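Local coordinates for protein protoporphyrinogen oxidase (Exiguobacterium sibiricum, PDB 3LOV) that probably oxidises coproporphyrinogen III to coproporphyrin III in heme b biosynthesis, using bound FAD and molecular oxygen, at residues A[50-62]-A[349-361]. Numbering follows the deposited sequence.
With FAD (flavin-adenine dinucleotide), chain B.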
ATOM      1  N   GLU A  50       9.984 -11.124  18.539  1.00 36.01           N
ATOM      2  CA  GLU A  50      10.315 -12.038  19.633  1.00 35.21           C
ATOM      3  C   GLU A  50      11.372 -12.930  19.063  1.00 35.06           C
ATOM      4  O   GLU A  50      11.483 -13.039  17.844  1.00 30.71           O
ATOM      5  CB  GLU A  50       9.131 -12.902  20.056  1.00 37.24           C
ATOM      6  CG  GLU A  50       7.832 -12.168  20.342  1.00 37.38           C
ATOM      7  CD  GLU A  50       7.830 -11.444  21.661  1.00 43.94           C
ATOM      8  OE1 GLU A  50       8.718 -11.713  22.515  1.00 49.85           O
ATOM      9  OE2 GLU A  50       6.934 -10.591  21.834  1.00 50.92           O
ATOM     10  N   ASP A  51      12.157 -13.542  19.945  1.00 36.10           N
ATOM     11  CA  ASP A  51      13.224 -14.489  19.580  1.00 34.99           C
ATOM     12  C   ASP A  51      14.230 -13.988  18.581  1.00 32.89           C
ATOM     13  O   ASP A  51      14.688 -14.754  17.750  1.00 31.70           O
ATOM     14  CB  ASP A  51      12.593 -15.784  19.077  1.00 36.32           C
ATOM     15  CG  ASP A  51      11.571 -16.332  20.055  1.00 38.53           C
ATOM     16  OD1 ASP A  51      11.561 -15.878  21.218  1.00 49.24           O
ATOM     17  OD2 ASP A  51      10.776 -17.200  19.667  1.00 50.40           O
ATOM     18  N   GLY A  52      14.565 -12.701  18.647  1.00 33.36           N
ATOM     19  CA  GLY A  52      15.507 -12.107  17.699  1.00 32.42           C
ATOM     20  C   GLY A  52      14.934 -11.875  16.294  1.00 31.11           C
ATOM     21  O   GLY A  52      15.614 -11.302  15.429  1.00 30.47           O
ATOM     22  N   PHE A  53      13.679 -12.262  16.060  1.00 30.56           N
ATOM     23  CA  PHE A  53      13.017 -11.952  14.776  1.00 28.91           C
ATOM     24  C   PHE A  53      12.495 -10.496  14.725  1.00 28.24           C
ATOM     25  O   PHE A  53      12.080  -9.952  15.740  1.00 28.03           O
ATOM     26  CB  PHE A  53      11.841 -12.913  14.528  1.00 29.57           C
ATOM     27  CG  PHE A  53      12.226 -14.364  14.413  1.00 23.15           C
ATOM     28  CD1 PHE A  53      12.950 -14.816  13.335  1.00 28.11           C
ATOM     29  CD2 PHE A  53      11.806 -15.284  15.378  1.00 29.84           C
ATOM     30  CE1 PHE A  53      13.312 -16.158  13.235  1.00 31.32           C
ATOM     31  CE2 PHE A  53      12.140 -16.631  15.286  1.00 29.02           C
ATOM     32  CZ  PHE A  53      12.892 -17.069  14.203  1.00 32.96           C
ATOM     33  N   THR A  54      12.545  -9.870  13.546  1.00 28.46           N
ATOM     34  CA  THR A  54      11.819  -8.611  13.261  1.00 27.18           C
ATOM     35  C   THR A  54      11.061  -8.813  11.927  1.00 24.08           C
ATOM     36  O   THR A  54      11.599  -8.637  10.825  1.00 24.96           O
ATOM     37  CB  THR A  54      12.757  -7.374  13.187  1.00 28.57           C
ATOM     38  OG1 THR A  54      13.576  -7.313  14.363  1.00 32.69           O
ATOM     39  CG2 THR A  54      11.986  -6.065  13.062  1.00 23.44           C
ATOM     40  N   ILE A  55       9.812  -9.225  12.034  1.00 25.28           N
ATOM     41  CA  ILE A  55       9.041  -9.675  10.869  1.00 24.50           C
ATOM     42  C   ILE A  55       7.782  -8.826  10.787  1.00 23.58           C
ATOM     43  O   ILE A  55       7.033  -8.761  11.753  1.00 25.79           O
ATOM     44  CB  ILE A  55       8.696 -11.162  11.010  1.00 26.32           C
ATOM     45  CG1 ILE A  55       9.969 -12.019  10.945  1.00 26.39           C
ATOM     46  CG2 ILE A  55       7.729 -11.623   9.915  1.00 24.53           C
ATOM     47  CD1 ILE A  55       9.752 -13.471  11.382  1.00 17.37           C
ATOM     48  N   GLU A  56       7.559  -8.175   9.644  1.00 21.31           N
ATOM     49  CA  GLU A  56       6.405  -7.266   9.492  1.00 24.52           C
ATOM     50  C   GLU A  56       5.106  -8.037   9.256  1.00 23.25           C
ATOM     51  O   GLU A  56       5.085  -8.992   8.501  1.00 23.54           O
ATOM     52  CB  GLU A  56       6.643  -6.234   8.368  1.00 22.81           C
ATOM     53  CG  GLU A  56       7.885  -5.347   8.594  1.00 22.54           C
ATOM     54  CD  GLU A  56       7.768  -4.447   9.798  1.00 23.02           C
ATOM     55  OE1 GLU A  56       6.659  -4.343  10.360  1.00 22.24           O
ATOM     56  OE2 GLU A  56       8.788  -3.810  10.174  1.00 22.83           O
ATOM     57  N   ARG A  57       4.046  -7.653   9.958  1.00 21.82           N
ATOM     58  CA  ARG A  57       2.751  -8.277   9.795  1.00 24.04           C
ATOM     59  C   ARG A  57       1.923  -7.585   8.749  1.00 22.52           C
ATOM     60  O   ARG A  57       1.081  -8.210   8.138  1.00 27.09           O
ATOM     61  CB  ARG A  57       1.967  -8.289  11.092  1.00 21.29           C
ATOM     62  CG  ARG A  57       2.470  -9.304  12.115  1.00 32.86           C
ATOM     63  CD  ARG A  57       1.483  -9.287  13.263  1.00 27.36           C
ATOM     64  NE  ARG A  57       1.837 -10.134  14.374  1.00 36.82           N
ATOM     65  CZ  ARG A  57       1.205 -11.236  14.736  1.00 34.89           C
ATOM     66  NH1 ARG A  57       0.190 -11.711  14.030  1.00 37.76           N
ATOM     67  NH2 ARG A  57       1.621 -11.886  15.808  1.00 36.84           N
ATOM     68  N   GLY A  58       2.136  -6.284   8.577  1.00 26.11           N
ATOM     69  CA  GLY A  58       1.463  -5.482   7.545  1.00 22.44           C
ATOM     70  C   GLY A  58       2.431  -4.943   6.500  1.00 20.81           C
ATOM     71  O   GLY A  58       3.170  -5.695   5.895  1.00 21.18           O
ATOM     72  N   PRO A  59       2.421  -3.636   6.259  1.00 17.02           N
ATOM     73  CA  PRO A  59       3.448  -3.055   5.370  1.00 20.81           C
ATOM     74  C   PRO A  59       4.873  -3.444   5.834  1.00 24.19           C
ATOM     75  O   PRO A  59       5.153  -3.453   7.033  1.00 25.84           O
ATOM     76  CB  PRO A  59       3.288  -1.543   5.557  1.00 19.94           C
ATOM     77  CG  PRO A  59       1.990  -1.320   6.186  1.00 19.31           C
ATOM     78  CD  PRO A  59       1.572  -2.620   6.881  1.00 16.59           C
ATOM     79  N   ASP A  60       5.763  -3.798   4.922  1.00 28.34           N
ATOM     80  CA  ASP A  60       7.117  -4.112   5.361  1.00 29.92           C
ATOM     81  C   ASP A  60       8.084  -2.965   5.133  1.00 27.81           C
ATOM     82  O   ASP A  60       9.170  -2.951   5.707  1.00 29.38           O
ATOM     83  CB  ASP A  60       7.612  -5.458   4.782  1.00 32.53           C
ATOM     84  CG  ASP A  60       8.050  -5.384   3.329  1.00 32.94           C
ATOM     85  OD1 ASP A  60       7.677  -4.430   2.628  1.00 24.67           O
ATOM     86  OD2 ASP A  60       8.791  -6.297   2.904  1.00 31.69           O
ATOM     87  N   SER A  61       7.692  -2.004   4.302  1.00 24.78           N
ATOM     88  CA  SER A  61       8.615  -0.968   3.854  1.00 23.81           C
ATOM     89  C   SER A  61       7.850   0.129   3.129  1.00 21.45           C
ATOM     90  O   SER A  61       6.632   0.078   3.048  1.00 23.86           O
ATOM     91  CB  SER A  61       9.671  -1.598   2.927  1.00 27.08           C
ATOM     92  OG  SER A  61       9.090  -2.169   1.767  1.00 18.30           O
ATOM     93  N   TYR A  62       8.574   1.122   2.630  1.00 17.80           N
ATOM     94  CA  TYR A  62       8.022   2.232   1.871  1.00 17.89           C
ATOM     95  C   TYR A  62       8.997   2.639   0.775  1.00 21.12           C
ATOM     96  O   TYR A  62      10.185   2.376   0.879  1.00 22.64           O
ATOM     97  CB  TYR A  62       7.668   3.427   2.761  1.00 17.63           C
ATOM     98  CG  TYR A  62       8.852   4.160   3.411  1.00 16.66           C
ATOM     99  CD1 TYR A  62       9.354   3.781   4.655  1.00 21.38           C
ATOM    100  CD2 TYR A  62       9.454   5.219   2.760  1.00 17.36           C
ATOM    101  CE1 TYR A  62      10.443   4.447   5.230  1.00 21.86           C
ATOM    102  CE2 TYR A  62      10.529   5.877   3.300  1.00 24.63           C
ATOM    103  CZ  TYR A  62      11.018   5.501   4.520  1.00 19.04           C
ATOM    104  OH  TYR A  62      12.053   6.202   4.979  1.00 26.59           O
ATOM    105  N   LYS A 349      15.392 -10.635   1.578  1.00 30.80           N
ATOM    106  CA  LYS A 349      15.074  -9.250   1.193  1.00 29.27           C
ATOM    107  C   LYS A 349      15.588  -8.303   2.282  1.00 27.42           C
ATOM    108  O   LYS A 349      16.083  -7.240   1.966  1.00 28.64           O
ATOM    109  CB  LYS A 349      13.563  -9.106   0.988  1.00 28.06           C
ATOM    110  CG  LYS A 349      13.064  -7.705   0.586  1.00 30.82           C
ATOM    111  CD  LYS A 349      11.562  -7.732   0.279  1.00 29.18           C
ATOM    112  CE  LYS A 349      10.991  -6.358  -0.017  1.00 31.74           C
ATOM    113  NZ  LYS A 349       9.534  -6.330   0.236  1.00 29.52           N
ATOM    114  N   TRP A 350      15.484  -8.715   3.541  1.00 26.34           N
ATOM    115  CA  TRP A 350      15.904  -7.906   4.701  1.00 31.24           C
ATOM    116  C   TRP A 350      16.961  -8.602   5.575  1.00 31.89           C
ATOM    117  O   TRP A 350      16.664  -9.577   6.264  1.00 35.72           O
ATOM    118  CB  TRP A 350      14.701  -7.520   5.594  1.00 28.63           C
ATOM    119  CG  TRP A 350      13.673  -6.826   4.850  1.00 24.33           C
ATOM    120  CD1 TRP A 350      12.466  -7.341   4.446  1.00 21.66           C
ATOM    121  CD2 TRP A 350      13.723  -5.484   4.358  1.00 21.88           C
ATOM    122  NE1 TRP A 350      11.775  -6.404   3.711  1.00 26.77           N
ATOM    123  CE2 TRP A 350      12.522  -5.257   3.641  1.00 19.65           C
ATOM    124  CE3 TRP A 350      14.665  -4.452   4.434  1.00 22.24           C
ATOM    125  CZ2 TRP A 350      12.227  -4.043   3.053  1.00 20.60           C
ATOM    126  CZ3 TRP A 350      14.350  -3.223   3.828  1.00 19.20           C
ATOM    127  CH2 TRP A 350      13.154  -3.047   3.137  1.00 25.02           C
ATOM    128  N   ASN A 351      18.178  -8.059   5.569  1.00 33.02           N
ATOM    129  CA  ASN A 351      19.254  -8.578   6.402  1.00 33.11           C
ATOM    130  C   ASN A 351      18.873  -8.627   7.874  1.00 32.55           C
ATOM    131  O   ASN A 351      19.215  -9.565   8.543  1.00 36.25           O
ATOM    132  CB  ASN A 351      20.536  -7.761   6.189  1.00 32.27           C
ATOM    133  CG  ASN A 351      21.219  -8.072   4.850  1.00 39.08           C
ATOM    134  OD1 ASN A 351      20.881  -9.041   4.179  1.00 35.64           O
ATOM    135  ND2 ASN A 351      22.210  -7.264   4.481  1.00 47.44           N
ATOM    136  N   HIS A 352      18.123  -7.651   8.369  1.00 31.42           N
ATOM    137  CA  HIS A 352      17.825  -7.542   9.811  1.00 30.28           C
ATOM    138  C   HIS A 352      16.720  -8.438  10.382  1.00 30.95           C
ATOM    139  O   HIS A 352      16.613  -8.612  11.602  1.00 33.98           O
ATOM    140  CB  HIS A 352      17.433  -6.091  10.132  1.00 31.86           C
ATOM    141  CG  HIS A 352      16.042  -5.716   9.681  1.00 27.67           C
ATOM    142  ND1 HIS A 352      15.748  -5.360   8.387  1.00 30.06           N
ATOM    143  CD2 HIS A 352      14.879  -5.605  10.368  1.00 24.33           C
ATOM    144  CE1 HIS A 352      14.464  -5.049   8.290  1.00 29.93           C
ATOM    145  NE2 HIS A 352      13.914  -5.188   9.482  1.00 24.79           N
ATOM    146  N   SER A 353      15.873  -8.994   9.527  1.00 30.54           N
ATOM    147  CA  SER A 353      14.619  -9.593   9.994  1.00 31.19           C
ATOM    148  C   SER A 353      14.711 -10.980  10.653  1.00 32.51           C
ATOM    149  O   SER A 353      13.916 -11.311  11.549  1.00 29.71           O
ATOM    150  CB  SER A 353      13.641  -9.645   8.806  1.00 33.22           C
ATOM    151  OG  SER A 353      14.253 -10.277   7.687  1.00 42.29           O
ATOM    152  N   ALA A 354      15.654 -11.803  10.204  1.00 33.43           N
ATOM    153  CA  ALA A 354      15.658 -13.219  10.576  1.00 36.02           C
ATOM    154  C   ALA A 354      17.026 -13.838  10.223  1.00 41.11           C
ATOM    155  O   ALA A 354      17.148 -14.709   9.347  1.00 41.15           O
ATOM    156  CB  ALA A 354      14.519 -13.937   9.882  1.00 33.96           C
ATOM    157  N   PRO A 355      18.074 -13.381  10.923  1.00 44.28           N
ATOM    158  CA  PRO A 355      19.464 -13.646  10.560  1.00 46.31           C
ATOM    159  C   PRO A 355      19.830 -15.125  10.319  1.00 46.39           C
ATOM    160  O   PRO A 355      20.557 -15.430   9.355  1.00 48.57           O
ATOM    161  CB  PRO A 355      20.235 -13.102  11.772  1.00 48.12           C
ATOM    162  CG  PRO A 355      19.241 -13.176  12.916  1.00 49.73           C
ATOM    163  CD  PRO A 355      17.958 -12.780  12.264  1.00 44.82           C
ATOM    164  N   ASP A 356      19.344 -16.027  11.174  1.00 43.67           N
ATOM    165  CA  ASP A 356      19.739 -17.440  11.083  1.00 43.26           C
ATOM    166  C   ASP A 356      18.591 -18.353  10.735  1.00 42.20           C
ATOM    167  O   ASP A 356      18.473 -19.454  11.278  1.00 42.15           O
ATOM    168  CB  ASP A 356      20.342 -17.873  12.405  1.00 43.51           C
ATOM    169  CG  ASP A 356      21.621 -17.144  12.692  1.00 48.31           C
ATOM    170  OD1 ASP A 356      22.577 -17.345  11.910  1.00 53.16           O
ATOM    171  OD2 ASP A 356      21.647 -16.346  13.654  1.00 49.16           O
ATOM    172  N   HIS A 357      17.735 -17.895   9.829  1.00 39.70           N
ATOM    173  CA  HIS A 357      16.563 -18.662   9.453  1.00 36.66           C
ATOM    174  C   HIS A 357      16.127 -18.371   8.041  1.00 34.61           C
ATOM    175  O   HIS A 357      16.536 -17.382   7.441  1.00 35.32           O
ATOM    176  CB  HIS A 357      15.390 -18.350  10.393  1.00 36.36           C
ATOM    177  CG  HIS A 357      15.634 -18.718  11.819  1.00 36.97           C
ATOM    178  ND1 HIS A 357      16.456 -17.981  12.643  1.00 37.76           N
ATOM    179  CD2 HIS A 357      15.132 -19.719  12.580  1.00 41.81           C
ATOM    180  CE1 HIS A 357      16.450 -18.512  13.851  1.00 39.60           C
ATOM    181  NE2 HIS A 357      15.659 -19.571  13.839  1.00 42.32           N
ATOM    182  N   THR A 358      15.274 -19.259   7.533  1.00 33.55           N
ATOM    183  CA  THR A 358      14.624 -19.091   6.269  1.00 32.09           C
ATOM    184  C   THR A 358      13.206 -18.709   6.637  1.00 32.67           C
ATOM    185  O   THR A 358      12.505 -19.460   7.336  1.00 31.83           O
ATOM    186  CB  THR A 358      14.663 -20.388   5.463  1.00 34.70           C
ATOM    187  OG1 THR A 358      16.029 -20.683   5.146  1.00 39.85           O
ATOM    188  CG2 THR A 358      13.875 -20.277   4.164  1.00 33.15           C
ATOM    189  N   VAL A 359      12.784 -17.527   6.182  1.00 30.60           N
ATOM    190  CA  VAL A 359      11.439 -17.050   6.480  1.00 28.72           C
ATOM    191  C   VAL A 359      10.720 -16.666   5.208  1.00 26.30           C
ATOM    192  O   VAL A 359      11.221 -15.830   4.436  1.00 22.96           O
ATOM    193  CB  VAL A 359      11.493 -15.867   7.420  1.00 27.81           C
ATOM    194  CG1 VAL A 359      10.071 -15.408   7.788  1.00 24.99           C
ATOM    195  CG2 VAL A 359      12.333 -16.238   8.679  1.00 27.93           C
ATOM    196  N   LEU A 360       9.549 -17.278   5.009  1.00 25.04           N
ATOM    197  CA  LEU A 360       8.707 -17.010   3.849  1.00 24.29           C
ATOM    198  C   LEU A 360       7.458 -16.228   4.311  1.00 24.46           C
ATOM    199  O   LEU A 360       6.839 -16.563   5.316  1.00 27.08           O
ATOM    200  CB  LEU A 360       8.333 -18.311   3.102  1.00 23.82           C
ATOM    201  CG  LEU A 360       9.452 -19.207   2.497  1.00 26.40           C
ATOM    202  CD1 LEU A 360       8.874 -20.457   1.799  1.00 21.42           C
ATOM    203  CD2 LEU A 360      10.328 -18.443   1.499  1.00 18.77           C
ATOM    204  N   ARG A 361       7.112 -15.161   3.603  1.00 22.14           N
ATOM    205  CA  ARG A 361       5.856 -14.412   3.878  1.00 22.91           C
ATOM    206  C   ARG A 361       4.980 -14.458   2.624  1.00 21.99           C
ATOM    207  O   ARG A 361       5.345 -13.890   1.605  1.00 23.84           O
ATOM    208  CB  ARG A 361       6.082 -12.944   4.316  1.00 20.42           C
ATOM    209  CG  ARG A 361       4.752 -12.266   4.806  1.00 22.87           C
ATOM    210  CD  ARG A 361       4.886 -10.953   5.581  1.00 18.31           C
ATOM    211  NE  ARG A 361       5.117  -9.810   4.716  1.00 23.82           N
ATOM    212  CZ  ARG A 361       4.683  -8.559   4.945  1.00 27.10           C
ATOM    213  NH1 ARG A 361       3.987  -8.238   6.036  1.00 23.97           N
ATOM    214  NH2 ARG A 361       4.945  -7.618   4.062  1.00 26.24           N
TER
HETATM  215  PA  FAD B 500      -5.146   2.201   9.379  1.00 17.82           P
HETATM  216  O1A FAD B 500      -3.760   1.673   9.541  1.00 18.79           O
HETATM  217  O2A FAD B 500      -6.202   1.290   8.877  1.00 15.01           O
HETATM  218  O5B FAD B 500      -5.616   2.802  10.775  1.00 20.72           O
HETATM  219  C5B FAD B 500      -6.958   3.102  11.062  1.00 16.19           C
HETATM  220  C4B FAD B 500      -7.085   3.247  12.583  1.00 16.20           C
HETATM  221  O4B FAD B 500      -8.374   3.754  12.936  1.00 15.61           O
HETATM  222  C3B FAD B 500      -6.876   1.913  13.271  1.00 16.44           C
HETATM  223  O3B FAD B 500      -5.995   2.024  14.375  1.00 14.25           O
HETATM  224  C2B FAD B 500      -8.296   1.567  13.676  1.00 17.01           C
HETATM  225  O2B FAD B 500      -8.365   0.806  14.830  1.00 15.72           O
HETATM  226  C1B FAD B 500      -8.913   2.926  13.928  1.00 17.25           C
HETATM  227  N9A FAD B 500     -10.381   2.982  13.858  1.00 17.90           N
HETATM  228  C8A FAD B 500     -11.290   2.310  13.070  1.00 21.99           C
HETATM  229  N7A FAD B 500     -12.551   2.707  13.375  1.00 16.36           N
HETATM  230  C5A FAD B 500     -12.456   3.640  14.372  1.00 19.04           C
HETATM  231  C6A FAD B 500     -13.389   4.408  15.071  1.00 21.65           C
HETATM  232  N6A FAD B 500     -14.689   4.336  14.795  1.00 16.43           N
HETATM  233  N1A FAD B 500     -12.958   5.287  16.052  1.00 16.90           N
HETATM  234  C2A FAD B 500     -11.617   5.439  16.312  1.00 18.13           C
HETATM  235  N3A FAD B 500     -10.693   4.698  15.600  1.00 17.02           N
HETATM  236  C4A FAD B 500     -11.107   3.809  14.674  1.00 20.86           C
HETATM  237  N1  FAD B 500       2.082   0.765   2.346  1.00 22.22           N
HETATM  238  C2  FAD B 500       3.412   0.950   2.087  1.00 22.51           C
HETATM  239  O2  FAD B 500       3.880   2.092   1.979  1.00 15.26           O
HETATM  240  N3  FAD B 500       4.228  -0.140   1.922  1.00 19.80           N
HETATM  241  C4  FAD B 500       3.762  -1.403   1.985  1.00 23.54           C
HETATM  242  O4  FAD B 500       4.548  -2.323   1.861  1.00 24.44           O
HETATM  243  C4X FAD B 500       2.420  -1.622   2.211  1.00 22.14           C
HETATM  244  N5  FAD B 500       1.943  -2.918   2.325  1.00 18.13           N
HETATM  245  C5X FAD B 500       0.581  -3.107   2.576  1.00 26.05           C
HETATM  246  C6  FAD B 500       0.067  -4.406   2.657  1.00 25.58           C
HETATM  247  C7  FAD B 500      -1.300  -4.611   2.907  1.00 27.01           C
HETATM  248  C7M FAD B 500      -1.844  -6.006   3.002  1.00 27.99           C
HETATM  249  C8  FAD B 500      -2.157  -3.515   3.116  1.00 23.91           C
HETATM  250  C8M FAD B 500      -3.643  -3.689   3.375  1.00 23.18           C
HETATM  251  C9  FAD B 500      -1.655  -2.219   3.053  1.00 18.94           C
HETATM  252  C9A FAD B 500      -0.286  -1.997   2.777  1.00 17.41           C
HETATM  253  N10 FAD B 500       0.223  -0.694   2.711  1.00 16.08           N
HETATM  254  C10 FAD B 500       1.581  -0.516   2.418  1.00 21.87           C
HETATM  255  C1' FAD B 500      -0.628   0.541   2.888  1.00 17.38           C
HETATM  256  C2' FAD B 500      -0.510   1.017   4.357  1.00 19.51           C
HETATM  257  O2' FAD B 500      -1.019   0.032   5.179  1.00 20.77           O
HETATM  258  C3' FAD B 500      -1.265   2.324   4.634  1.00 16.92           C
HETATM  259  O3' FAD B 500      -0.493   3.352   4.029  1.00 30.23           O
HETATM  260  C4' FAD B 500      -1.433   2.704   6.128  1.00 19.29           C
HETATM  261  O4' FAD B 500      -1.380   1.634   7.052  1.00 26.01           O
HETATM  262  C5' FAD B 500      -2.771   3.371   6.383  1.00 22.86           C
HETATM  263  O5' FAD B 500      -2.806   3.828   7.711  1.00 20.38           O
HETATM  264  P   FAD B 500      -4.076   4.621   8.212  1.00 14.00           P
HETATM  265  O1P FAD B 500      -4.634   5.542   7.158  1.00 15.72           O
HETATM  266  O2P FAD B 500      -3.894   5.235   9.579  1.00 17.71           O
HETATM  267  O3P FAD B 500      -5.213   3.456   8.379  1.00 13.66           O
HETATM  268  O   HOH W   1      15.638  -9.178  14.074  1.00 32.44           O
HETATM  269  O   HOH W   2      11.195  -4.356   8.953  1.00 21.27           O
HETATM  270  O   HOH W   3       4.026  -5.003   2.495  1.00 30.11           O
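A buried, largely polar contact beside the flavin joins D60 to K349 and W350, and R361 to the carbonyls of E56 and G58, where segment 50-62, whose P59, D60 and S61 line the FAD pocket, packs against the helix end, turn and strand of 349-361. K349 NZ forms a salt bridge with D60 OD2 at 2.8 Å, meeting that oxygen on its syn lone pair, while W350 NE1 donates to the same oxygen from above the carboxylate plane (3.1 Å, N-H...O 160°). Two donors therefore grip one oxygen and limit rotation of the carboxylate; S61 OG, bonded to D60 OD1, adds a third hold. An asparagine here would probably leave the K349 ammonium without its charged mate. R361, extended as far as CD and then bent at chi3 (79°), brings NH1 to G58 O at 2.7 Å, in the carbonyl plane and on a lone pair; its bond to E56 O is weak. Water 3 bridges D60 N to FAD O4, and S61 O accepts a weak bond from flavin N3, consistent with these residues helping to position the isoalloxazine edge. At the far end T54 N donates nearly straight to S353 O (2.8 Å), and the F53 ring turns its edge to the face of H357, with centroids 4.8 Å apart and planes at 65°. I55 CD1 meets V359 CG1 between these two ends. Strand 307-318 packs against F53, I55, V359 and R361, whereas strand 228-231 touches E56, S61 and W350.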